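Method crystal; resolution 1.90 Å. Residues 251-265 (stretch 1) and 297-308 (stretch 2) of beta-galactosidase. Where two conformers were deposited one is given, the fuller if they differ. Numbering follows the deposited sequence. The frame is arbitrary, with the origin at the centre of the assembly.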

# COMPACT_ATOMS: atom_id res chain seq x y z
N ASP A 251 40.52 19.45 -8.84
CA ASP A 251 40.44 19.46 -10.30
C ASP A 251 41.34 18.36 -10.87
O ASP A 251 42.57 18.53 -10.94
CB ASP A 251 40.83 20.85 -10.81
CG ASP A 251 40.63 21.01 -12.31
OD1 ASP A 251 40.49 20.01 -13.04
OD2 ASP A 251 40.64 22.18 -12.76
N HIS A 252 40.71 17.26 -11.31
CA HIS A 252 41.44 16.10 -11.82
C HIS A 252 42.01 16.35 -13.22
O HIS A 252 43.00 15.72 -13.60
CB HIS A 252 40.56 14.85 -11.86
CG HIS A 252 40.11 14.37 -10.51
ND1 HIS A 252 39.49 15.18 -9.58
CD2 HIS A 252 40.17 13.14 -9.94
CE1 HIS A 252 39.20 14.48 -8.50
NE2 HIS A 252 39.60 13.23 -8.70
N HIS A 253 41.40 17.24 -14.00
CA HIS A 253 41.97 17.63 -15.29
C HIS A 253 43.29 18.38 -15.10
O HIS A 253 44.25 18.15 -15.84
CB HIS A 253 41.00 18.51 -16.09
CG HIS A 253 39.72 17.83 -16.47
ND1 HIS A 253 38.51 18.14 -15.89
CD2 HIS A 253 39.47 16.83 -17.34
CE1 HIS A 253 37.57 17.38 -16.41
NE2 HIS A 253 38.13 16.57 -17.29
N LYS A 254 43.34 19.25 -14.09
CA LYS A 254 44.52 20.09 -13.85
C LYS A 254 45.68 19.26 -13.31
O LYS A 254 46.81 19.40 -13.78
CB LYS A 254 44.18 21.27 -12.93
CG LYS A 254 45.24 22.36 -12.91
CD LYS A 254 44.79 23.56 -12.10
CE LYS A 254 45.84 24.67 -12.14
NZ LYS A 254 45.47 25.86 -11.33
N VAL A 255 45.40 18.38 -12.34
CA VAL A 255 46.42 17.42 -11.86
C VAL A 255 46.90 16.56 -13.04
O VAL A 255 48.10 16.32 -13.18
CB VAL A 255 45.88 16.54 -10.71
CG1 VAL A 255 46.83 15.39 -10.38
CG2 VAL A 255 45.64 17.39 -9.47
N GLY A 256 45.97 16.13 -13.89
CA GLY A 256 46.27 15.32 -15.06
C GLY A 256 47.20 15.93 -16.09
O GLY A 256 47.89 15.19 -16.80
N GLN A 257 47.24 17.27 -16.19
CA GLN A 257 48.17 17.99 -17.09
C GLN A 257 49.63 17.64 -16.81
O GLN A 257 50.47 17.68 -17.70
CB GLN A 257 48.02 19.52 -16.94
CG GLN A 257 46.72 20.13 -17.44
CD GLN A 257 46.63 21.61 -17.11
OE1 GLN A 257 45.59 22.24 -17.30
NE2 GLN A 257 47.72 22.18 -16.61
N ASP A 258 49.94 17.31 -15.55
CA ASP A 258 51.31 17.00 -15.13
C ASP A 258 51.67 15.51 -15.18
O ASP A 258 52.78 15.14 -14.81
CB ASP A 258 51.56 17.57 -13.72
CG ASP A 258 51.46 19.10 -13.68
OD1 ASP A 258 51.94 19.75 -14.63
OD2 ASP A 258 50.92 19.65 -12.70
N LEU A 259 50.75 14.67 -15.66
CA LEU A 259 50.94 13.23 -15.66
C LEU A 259 50.74 12.66 -17.06
O LEU A 259 50.23 13.34 -17.95
CB LEU A 259 49.98 12.58 -14.67
CG LEU A 259 50.20 12.93 -13.19
CD1 LEU A 259 48.97 12.57 -12.37
CD2 LEU A 259 51.43 12.22 -12.61
N ASP A 260 51.17 11.42 -17.24
CA ASP A 260 51.07 10.73 -18.53
C ASP A 260 49.81 9.90 -18.68
O ASP A 260 49.33 9.70 -19.79
CB ASP A 260 52.29 9.83 -18.74
CG ASP A 260 53.58 10.60 -18.70
OD1 ASP A 260 53.68 11.64 -19.41
OD2 ASP A 260 54.49 10.20 -17.95
N VAL A 261 49.29 9.39 -17.56
CA VAL A 261 48.17 8.46 -17.56
C VAL A 261 47.23 8.83 -16.41
O VAL A 261 47.69 9.21 -15.34
CB VAL A 261 48.65 7.00 -17.32
CG1 VAL A 261 47.47 6.04 -17.32
CG2 VAL A 261 49.70 6.58 -18.35
N ALA A 262 45.92 8.71 -16.66
CA ALA A 262 44.92 8.78 -15.60
C ALA A 262 44.53 7.35 -15.26
O ALA A 262 44.12 6.60 -16.14
CB ALA A 262 43.71 9.56 -16.06
N SER A 263 44.69 6.97 -14.00
CA SER A 263 44.20 5.68 -13.54
C SER A 263 43.14 5.91 -12.48
O SER A 263 43.08 6.99 -11.89
CB SER A 263 45.32 4.80 -12.98
OG SER A 263 45.80 5.27 -11.74
N TRP A 264 42.30 4.91 -12.26
CA TRP A 264 41.30 5.02 -11.21
C TRP A 264 40.93 3.70 -10.58
O TRP A 264 41.31 2.62 -11.06
CB TRP A 264 40.07 5.82 -11.70
CG TRP A 264 39.08 5.03 -12.46
CD1 TRP A 264 39.20 4.57 -13.74
CD2 TRP A 264 37.77 4.65 -12.01
NE1 TRP A 264 38.05 3.90 -14.11
CE2 TRP A 264 37.16 3.94 -13.07
CE3 TRP A 264 37.06 4.85 -10.82
CZ2 TRP A 264 35.87 3.41 -12.96
CZ3 TRP A 264 35.77 4.32 -10.71
CH2 TRP A 264 35.19 3.62 -11.78
N ASP A 265 40.21 3.81 -9.46
CA ASP A 265 39.98 2.71 -8.56
C ASP A 265 38.48 2.42 -8.51
O ASP A 265 37.71 3.21 -7.95
CB ASP A 265 40.53 3.08 -7.17
CG ASP A 265 42.04 3.35 -7.19
OD1 ASP A 265 42.71 2.94 -8.16
OD2 ASP A 265 42.58 3.96 -6.24
N PHE A 297 30.96 5.84 -16.56
CA PHE A 297 31.05 7.28 -16.34
C PHE A 297 32.48 7.71 -16.04
O PHE A 297 32.99 8.66 -16.64
CB PHE A 297 30.12 7.71 -15.18
CG PHE A 297 30.07 9.21 -14.99
CD1 PHE A 297 29.15 9.98 -15.69
CD2 PHE A 297 30.96 9.85 -14.12
CE1 PHE A 297 29.11 11.35 -15.53
CE2 PHE A 297 30.91 11.23 -13.96
CZ PHE A 297 29.99 11.98 -14.65
N HIS A 298 33.13 6.99 -15.13
CA HIS A 298 34.49 7.30 -14.71
C HIS A 298 35.56 6.90 -15.73
O HIS A 298 36.55 7.60 -15.88
CB HIS A 298 34.75 6.67 -13.34
CG HIS A 298 33.90 7.26 -12.27
ND1 HIS A 298 32.72 6.68 -11.85
CD2 HIS A 298 34.01 8.42 -11.58
CE1 HIS A 298 32.16 7.44 -10.93
NE2 HIS A 298 32.92 8.50 -10.75
N HIS A 299 35.35 5.79 -16.44
CA HIS A 299 36.27 5.42 -17.52
C HIS A 299 36.37 6.58 -18.54
O HIS A 299 37.46 6.96 -18.95
CB HIS A 299 35.82 4.17 -18.26
CG HIS A 299 35.75 2.94 -17.42
ND1 HIS A 299 36.69 2.63 -16.46
CD2 HIS A 299 34.88 1.90 -17.43
CE1 HIS A 299 36.39 1.46 -15.91
NE2 HIS A 299 35.29 1.01 -16.47
N ASP A 300 35.22 7.13 -18.93
CA ASP A 300 35.17 8.25 -19.89
C ASP A 300 35.72 9.57 -19.32
O ASP A 300 36.45 10.29 -20.01
CB ASP A 300 33.74 8.44 -20.44
CG ASP A 300 33.27 7.27 -21.33
OD1 ASP A 300 34.13 6.54 -21.90
OD2 ASP A 300 32.03 7.08 -21.44
N LEU A 301 35.36 9.89 -18.09
CA LEU A 301 35.90 11.08 -17.41
C LEU A 301 37.44 11.02 -17.32
O LEU A 301 38.14 11.97 -17.68
CB LEU A 301 35.30 11.22 -16.01
CG LEU A 301 35.85 12.27 -15.04
CD1 LEU A 301 35.57 13.69 -15.51
CD2 LEU A 301 35.24 12.04 -13.66
N TYR A 302 37.96 9.88 -16.88
CA TYR A 302 39.40 9.74 -16.65
C TYR A 302 40.21 9.50 -17.94
O TYR A 302 41.37 9.89 -18.00
CB TYR A 302 39.70 8.70 -15.55
CG TYR A 302 39.18 9.15 -14.18
CD1 TYR A 302 39.44 10.43 -13.69
CD2 TYR A 302 38.44 8.29 -13.36
CE1 TYR A 302 38.96 10.86 -12.46
CE2 TYR A 302 37.97 8.71 -12.11
CZ TYR A 302 38.24 9.99 -11.66
OH TYR A 302 37.80 10.46 -10.43
N ARG A 303 39.61 8.89 -18.96
CA ARG A 303 40.23 8.91 -20.29
C ARG A 303 40.47 10.37 -20.73
O ARG A 303 41.52 10.68 -21.28
CB ARG A 303 39.40 8.15 -21.33
CG ARG A 303 40.11 8.03 -22.69
CD ARG A 303 39.38 7.13 -23.68
NE ARG A 303 38.10 7.72 -24.09
CZ ARG A 303 36.90 7.40 -23.61
NH1 ARG A 303 36.75 6.43 -22.71
NH2 ARG A 303 35.83 8.06 -24.05
N GLY A 304 39.51 11.26 -20.45
CA GLY A 304 39.70 12.69 -20.71
C GLY A 304 40.81 13.32 -19.88
O GLY A 304 41.68 14.00 -20.42
N CYS A 305 40.81 13.05 -18.57
CA CYS A 305 41.87 13.50 -17.66
C CYS A 305 43.27 13.00 -18.04
O CYS A 305 44.26 13.67 -17.77
CB CYS A 305 41.58 13.07 -16.21
SG CYS A 305 40.13 13.85 -15.48
N GLY A 306 43.32 11.81 -18.64
CA GLY A 306 44.56 11.21 -19.12
C GLY A 306 44.97 11.56 -20.54
O GLY A 306 45.88 10.93 -21.09
N ASN A 307 44.29 12.54 -21.15
CA ASN A 307 44.54 12.93 -22.54
C ASN A 307 44.58 11.70 -23.46
O ASN A 307 45.49 11.55 -24.29
CB ASN A 307 45.82 13.78 -22.61
CG ASN A 307 45.66 15.10 -21.88
OD1 ASN A 307 44.85 15.94 -22.28
ND2 ASN A 307 46.42 15.29 -20.81
N GLY A 308 43.59 10.82 -23.30
CA GLY A 308 43.50 9.58 -24.09
C GLY A 308 43.94 8.31 -23.38
O GLY A 308 43.48 7.21 -23.72
O HOH W 1 37.35 14.18 -18.98
O HOH W 2 44.27 16.51 -17.99
O HOH W 3 46.91 12.68 -17.24
O HOH W 4 48.84 15.15 -19.59
O HOH W 5 48.73 11.19 -21.75

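Helix 297-305 runs at 153° to strand 261-265, with axes 7.1 Å apart at closest approach, and at 40° to helix 252-256, and the contact buries 695 Å² in all. Ala-262 and Gly-306 meet with CA atoms 4.3 Å apart, and Ala-262 CB lies 3.4 Å from Gly-306 N.

Along the helix, His-298 comes first. Its CB lies 3.4 Å from the centroid of the Trp-264 six-membered ring and 10° off the ring normal, a CH-pi contact, while its imidazole makes an offset stack with that ring (centroids 4.9 Å apart, planes at 30°). His-299 meets the edge of the same indole: Trp-264 NE1 donates to His-299 ND1 at 3.0 Å with an N-H...acceptor angle of 153°, the one direct hydrogen bond across the contact. It satisfies the indole N-H, which is buried. The acceptor role also places the His-299 proton, if neutral, on NE2, which is bonded elsewhere in the structure.

Leu-301 contributes its carbonyl, to which water 1 donates (2.7 Å to Leu-301 O) while also bonding His-253 NE2 at 3.0 Å. Tyr-302 points toward stretch 1 and fills the space between two side chains: its CD2 is 3.4 Å from Trp-264 CB, and its CE1 is 3.6 Å from His-252 CD2.

Cys-305 sets SG over one face of His-253, 4.0 Å from the ring centroid and 29° off its normal. Water 2 donates to both Cys-305 O (2.8 Å) and His-253 O (2.7 Å); two carbonyl oxygens cannot bond each other, and the water supplies the protons that join them. Gly-256 suits the adjoining position, since an ideal CB there would lie 2.5 Å from Cys-305 O. At Gly-306 the helical conformation ends; a CB would fall 2.9 Å from Ala-262 N, a clash that glycine avoids.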